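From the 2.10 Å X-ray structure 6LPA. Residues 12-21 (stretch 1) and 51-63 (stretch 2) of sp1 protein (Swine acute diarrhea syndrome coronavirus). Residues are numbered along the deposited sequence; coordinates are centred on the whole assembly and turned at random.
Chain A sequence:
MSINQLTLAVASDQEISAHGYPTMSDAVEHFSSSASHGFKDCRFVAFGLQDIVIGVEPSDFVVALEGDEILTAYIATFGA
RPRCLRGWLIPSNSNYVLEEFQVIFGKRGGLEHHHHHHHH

Stretch 1, residues 12-21: SDQEISAHGY
Stretch 2, residues 51-63: DIVIGVEPSDFVV

I52, I54 and I16 cover the most surface in this contact, which buries 689 Å² in total. Strand 16-17 runs parallel to strand 53-54, pairing I16 with V53 (CA-CA 4.7 Å) and S17 with I54 (CA-CA 5.0 Å). Three backbone hydrogen bonds set this register: I16 N to I52 O, 2.9 Å; I54 N to I16 O, 2.8 Å; A18 N to I54 O, 2.9 Å.

I52 ends a 3-10 segment (phi/psi -68/-32). Its CA-CB bond points toward stretch 1, with chi1 m and chi2 m. I52 CG2 and I16 CD1 are 3.0 Å apart, closer than normal van der Waals contact, and I52 CD1 lies 3.2 Å from Q14 O. I16 (-120/107) is m, t and shares its sheet face with V53. I54 (-118/140) is p, t, on the other face with S17. I54 CD1 lies 3.2 Å from E15 OE2, a short contact and not a hydrogen bond.

Beyond the strands, A18 CB rests 3.7 Å from V56 CG2. G55 has phi/psi 103/-2; a CB there would clash with A18 O.

A type I turn, E57 to D60, reverses the chain. Y21 and F61 then form a single antiparallel bridge: F61 N to Y21 O, 2.8 Å; Y21 N to F61 O, 3.1 Å. Between the two pairings, water 1 accepts from G20 N (G20 N to water O 2.8 Å) and donates to G55 O and D60 OD2.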

# COMPACT_ATOMS: atom_id res chain seq x y z
N SER A 12 -11.18 6.79 -20.64
CA SER A 12 -10.94 6.86 -22.08
C SER A 12 -10.56 8.25 -22.56
O SER A 12 -10.39 8.44 -23.77
CB SER A 12 -12.17 6.37 -22.87
OG SER A 12 -13.30 7.13 -22.51
N ASP A 13 -10.41 9.24 -21.68
CA ASP A 13 -10.01 10.57 -22.11
C ASP A 13 -8.51 10.66 -22.37
O ASP A 13 -7.70 9.91 -21.80
CB ASP A 13 -10.38 11.62 -21.07
CG ASP A 13 -11.81 12.05 -21.15
OD1 ASP A 13 -12.43 11.86 -22.22
OD2 ASP A 13 -12.30 12.60 -20.14
N GLN A 14 -8.13 11.64 -23.21
CA GLN A 14 -6.73 12.01 -23.38
C GLN A 14 -6.07 12.37 -22.05
O GLN A 14 -4.91 12.01 -21.81
CB GLN A 14 -6.62 13.21 -24.32
CG GLN A 14 -6.22 12.86 -25.70
CD GLN A 14 -4.79 12.39 -25.78
OE1 GLN A 14 -4.08 12.21 -24.77
NE2 GLN A 14 -4.36 12.14 -27.00
N GLU A 15 -6.77 13.12 -21.22
CA GLU A 15 -6.29 13.49 -19.90
C GLU A 15 -7.35 13.12 -18.87
O GLU A 15 -8.55 13.22 -19.14
CB GLU A 15 -5.96 15.00 -19.80
CG GLU A 15 -4.47 15.31 -19.93
CD GLU A 15 -4.06 16.59 -19.21
OE1 GLU A 15 -2.84 16.82 -19.06
OE2 GLU A 15 -4.96 17.37 -18.81
N ILE A 16 -6.89 12.67 -17.71
CA ILE A 16 -7.77 12.18 -16.65
C ILE A 16 -7.52 13.08 -15.46
O ILE A 16 -6.45 13.03 -14.84
CB ILE A 16 -7.49 10.70 -16.32
CG1 ILE A 16 -7.95 9.79 -17.45
CG2 ILE A 16 -8.17 10.26 -15.03
CD1 ILE A 16 -7.11 8.48 -17.54
N SER A 17 -8.48 13.95 -15.16
CA SER A 17 -8.40 14.70 -13.91
C SER A 17 -8.94 13.84 -12.77
O SER A 17 -10.04 13.28 -12.87
CB SER A 17 -9.20 16.00 -14.02
OG SER A 17 -9.28 16.58 -12.74
N ALA A 18 -8.16 13.71 -11.69
CA ALA A 18 -8.46 12.75 -10.65
C ALA A 18 -7.91 13.25 -9.32
O ALA A 18 -7.28 14.31 -9.25
CB ALA A 18 -7.89 11.37 -10.99
N HIS A 19 -8.12 12.47 -8.27
CA HIS A 19 -7.55 12.80 -6.98
C HIS A 19 -7.43 11.54 -6.14
O HIS A 19 -8.15 10.56 -6.36
CB HIS A 19 -8.39 13.85 -6.23
CG HIS A 19 -9.78 13.41 -5.92
ND1 HIS A 19 -10.13 12.85 -4.71
CD2 HIS A 19 -10.92 13.45 -6.66
CE1 HIS A 19 -11.42 12.56 -4.71
NE2 HIS A 19 -11.92 12.92 -5.88
N GLY A 20 -6.49 11.57 -5.19
CA GLY A 20 -6.36 10.53 -4.17
C GLY A 20 -6.44 11.11 -2.77
O GLY A 20 -6.89 12.25 -2.59
N TYR A 21 -6.00 10.35 -1.77
CA TYR A 21 -6.18 10.69 -0.37
C TYR A 21 -4.84 10.69 0.37
O TYR A 21 -3.95 9.90 0.05
CB TYR A 21 -7.16 9.70 0.29
CG TYR A 21 -8.49 9.68 -0.44
CD1 TYR A 21 -9.33 10.78 -0.42
CD2 TYR A 21 -8.88 8.57 -1.18
CE1 TYR A 21 -10.54 10.78 -1.11
CE2 TYR A 21 -10.09 8.56 -1.87
CZ TYR A 21 -10.91 9.66 -1.84
OH TYR A 21 -12.11 9.65 -2.51
N ASP A 51 0.62 8.57 -16.77
CA ASP A 51 0.91 9.93 -17.19
C ASP A 51 -0.32 10.63 -17.76
O ASP A 51 -0.26 11.84 -17.99
CB ASP A 51 2.10 9.91 -18.18
CG ASP A 51 3.41 9.33 -17.54
OD1 ASP A 51 3.53 9.27 -16.29
OD2 ASP A 51 4.33 8.93 -18.30
N ILE A 52 -1.45 9.92 -17.95
CA ILE A 52 -2.74 10.56 -18.24
C ILE A 52 -3.25 11.33 -17.06
O ILE A 52 -4.03 12.27 -17.22
CB ILE A 52 -3.85 9.55 -18.58
CG1 ILE A 52 -3.51 8.67 -19.73
CG2 ILE A 52 -5.13 10.30 -18.88
CD1 ILE A 52 -3.46 9.34 -20.82
N VAL A 53 -2.95 10.86 -15.86
CA VAL A 53 -3.60 11.34 -14.65
C VAL A 53 -2.99 12.68 -14.24
O VAL A 53 -1.77 12.80 -14.11
CB VAL A 53 -3.45 10.30 -13.53
CG1 VAL A 53 -4.24 10.72 -12.32
CG2 VAL A 53 -3.87 8.94 -14.04
N ILE A 54 -3.84 13.67 -14.02
CA ILE A 54 -3.45 14.92 -13.39
C ILE A 54 -4.25 15.02 -12.10
O ILE A 54 -5.40 14.59 -12.04
CB ILE A 54 -3.68 16.14 -14.32
CG1 ILE A 54 -5.16 16.39 -14.56
CG2 ILE A 54 -3.00 15.90 -15.65
CD1 ILE A 54 -5.46 17.34 -15.70
N GLY A 55 -3.59 15.51 -11.04
CA GLY A 55 -4.20 15.70 -9.74
C GLY A 55 -3.84 14.66 -8.69
O GLY A 55 -4.33 14.77 -7.55
N VAL A 56 -3.05 13.65 -9.02
CA VAL A 56 -2.74 12.57 -8.08
C VAL A 56 -1.23 12.47 -7.91
O VAL A 56 -0.50 12.17 -8.87
CB VAL A 56 -3.33 11.22 -8.54
CG1 VAL A 56 -3.13 10.18 -7.46
CG2 VAL A 56 -4.83 11.37 -8.85
N GLU A 57 -0.76 12.73 -6.68
CA GLU A 57 0.65 12.68 -6.34
C GLU A 57 1.09 11.24 -6.08
O GLU A 57 0.26 10.39 -5.71
CB GLU A 57 0.91 13.51 -5.08
CG GLU A 57 2.09 14.44 -5.18
CD GLU A 57 1.83 15.58 -6.13
OE1 GLU A 57 1.11 16.51 -5.73
OE2 GLU A 57 2.34 15.53 -7.27
N PRO A 58 2.39 10.95 -6.25
CA PRO A 58 2.87 9.60 -5.92
C PRO A 58 2.58 9.18 -4.49
O PRO A 58 2.38 7.98 -4.22
CB PRO A 58 4.38 9.70 -6.19
CG PRO A 58 4.50 10.78 -7.20
CD PRO A 58 3.44 11.77 -6.86
N SER A 59 2.53 10.12 -3.55
CA SER A 59 2.21 9.81 -2.17
C SER A 59 0.72 9.61 -1.93
O SER A 59 0.33 9.15 -0.84
CB SER A 59 2.72 10.93 -1.26
OG SER A 59 2.25 12.16 -1.76
N ASP A 60 -0.14 9.95 -2.89
CA ASP A 60 -1.58 9.87 -2.65
C ASP A 60 -2.05 8.42 -2.69
O ASP A 60 -1.60 7.62 -3.51
CB ASP A 60 -2.33 10.70 -3.70
CG ASP A 60 -2.25 12.19 -3.42
OD1 ASP A 60 -2.20 12.56 -2.23
OD2 ASP A 60 -2.21 12.98 -4.39
N PHE A 61 -2.97 8.10 -1.80
CA PHE A 61 -3.53 6.76 -1.75
C PHE A 61 -4.65 6.61 -2.77
O PHE A 61 -5.56 7.44 -2.85
CB PHE A 61 -4.06 6.45 -0.35
CG PHE A 61 -2.97 6.11 0.61
CD1 PHE A 61 -2.35 4.87 0.56
CD2 PHE A 61 -2.52 7.05 1.52
CE1 PHE A 61 -1.33 4.56 1.45
CE2 PHE A 61 -1.49 6.75 2.40
CZ PHE A 61 -0.91 5.50 2.37
N VAL A 62 -4.56 5.55 -3.57
CA VAL A 62 -5.63 5.15 -4.48
C VAL A 62 -5.88 3.67 -4.25
O VAL A 62 -5.31 3.08 -3.31
CB VAL A 62 -5.25 5.47 -5.94
CG1 VAL A 62 -4.98 6.97 -6.11
CG2 VAL A 62 -4.01 4.72 -6.34
N VAL A 63 -6.75 3.05 -5.05
CA VAL A 63 -6.90 1.59 -5.05
C VAL A 63 -6.01 1.04 -6.15
O VAL A 63 -6.05 1.53 -7.29
CB VAL A 63 -8.37 1.16 -5.25
CG1 VAL A 63 -8.45 -0.32 -5.59
CG2 VAL A 63 -9.19 1.46 -3.99
O HOH W 1 -4.88 13.81 -5.16
O HOH W 2 -4.47 13.99 -1.09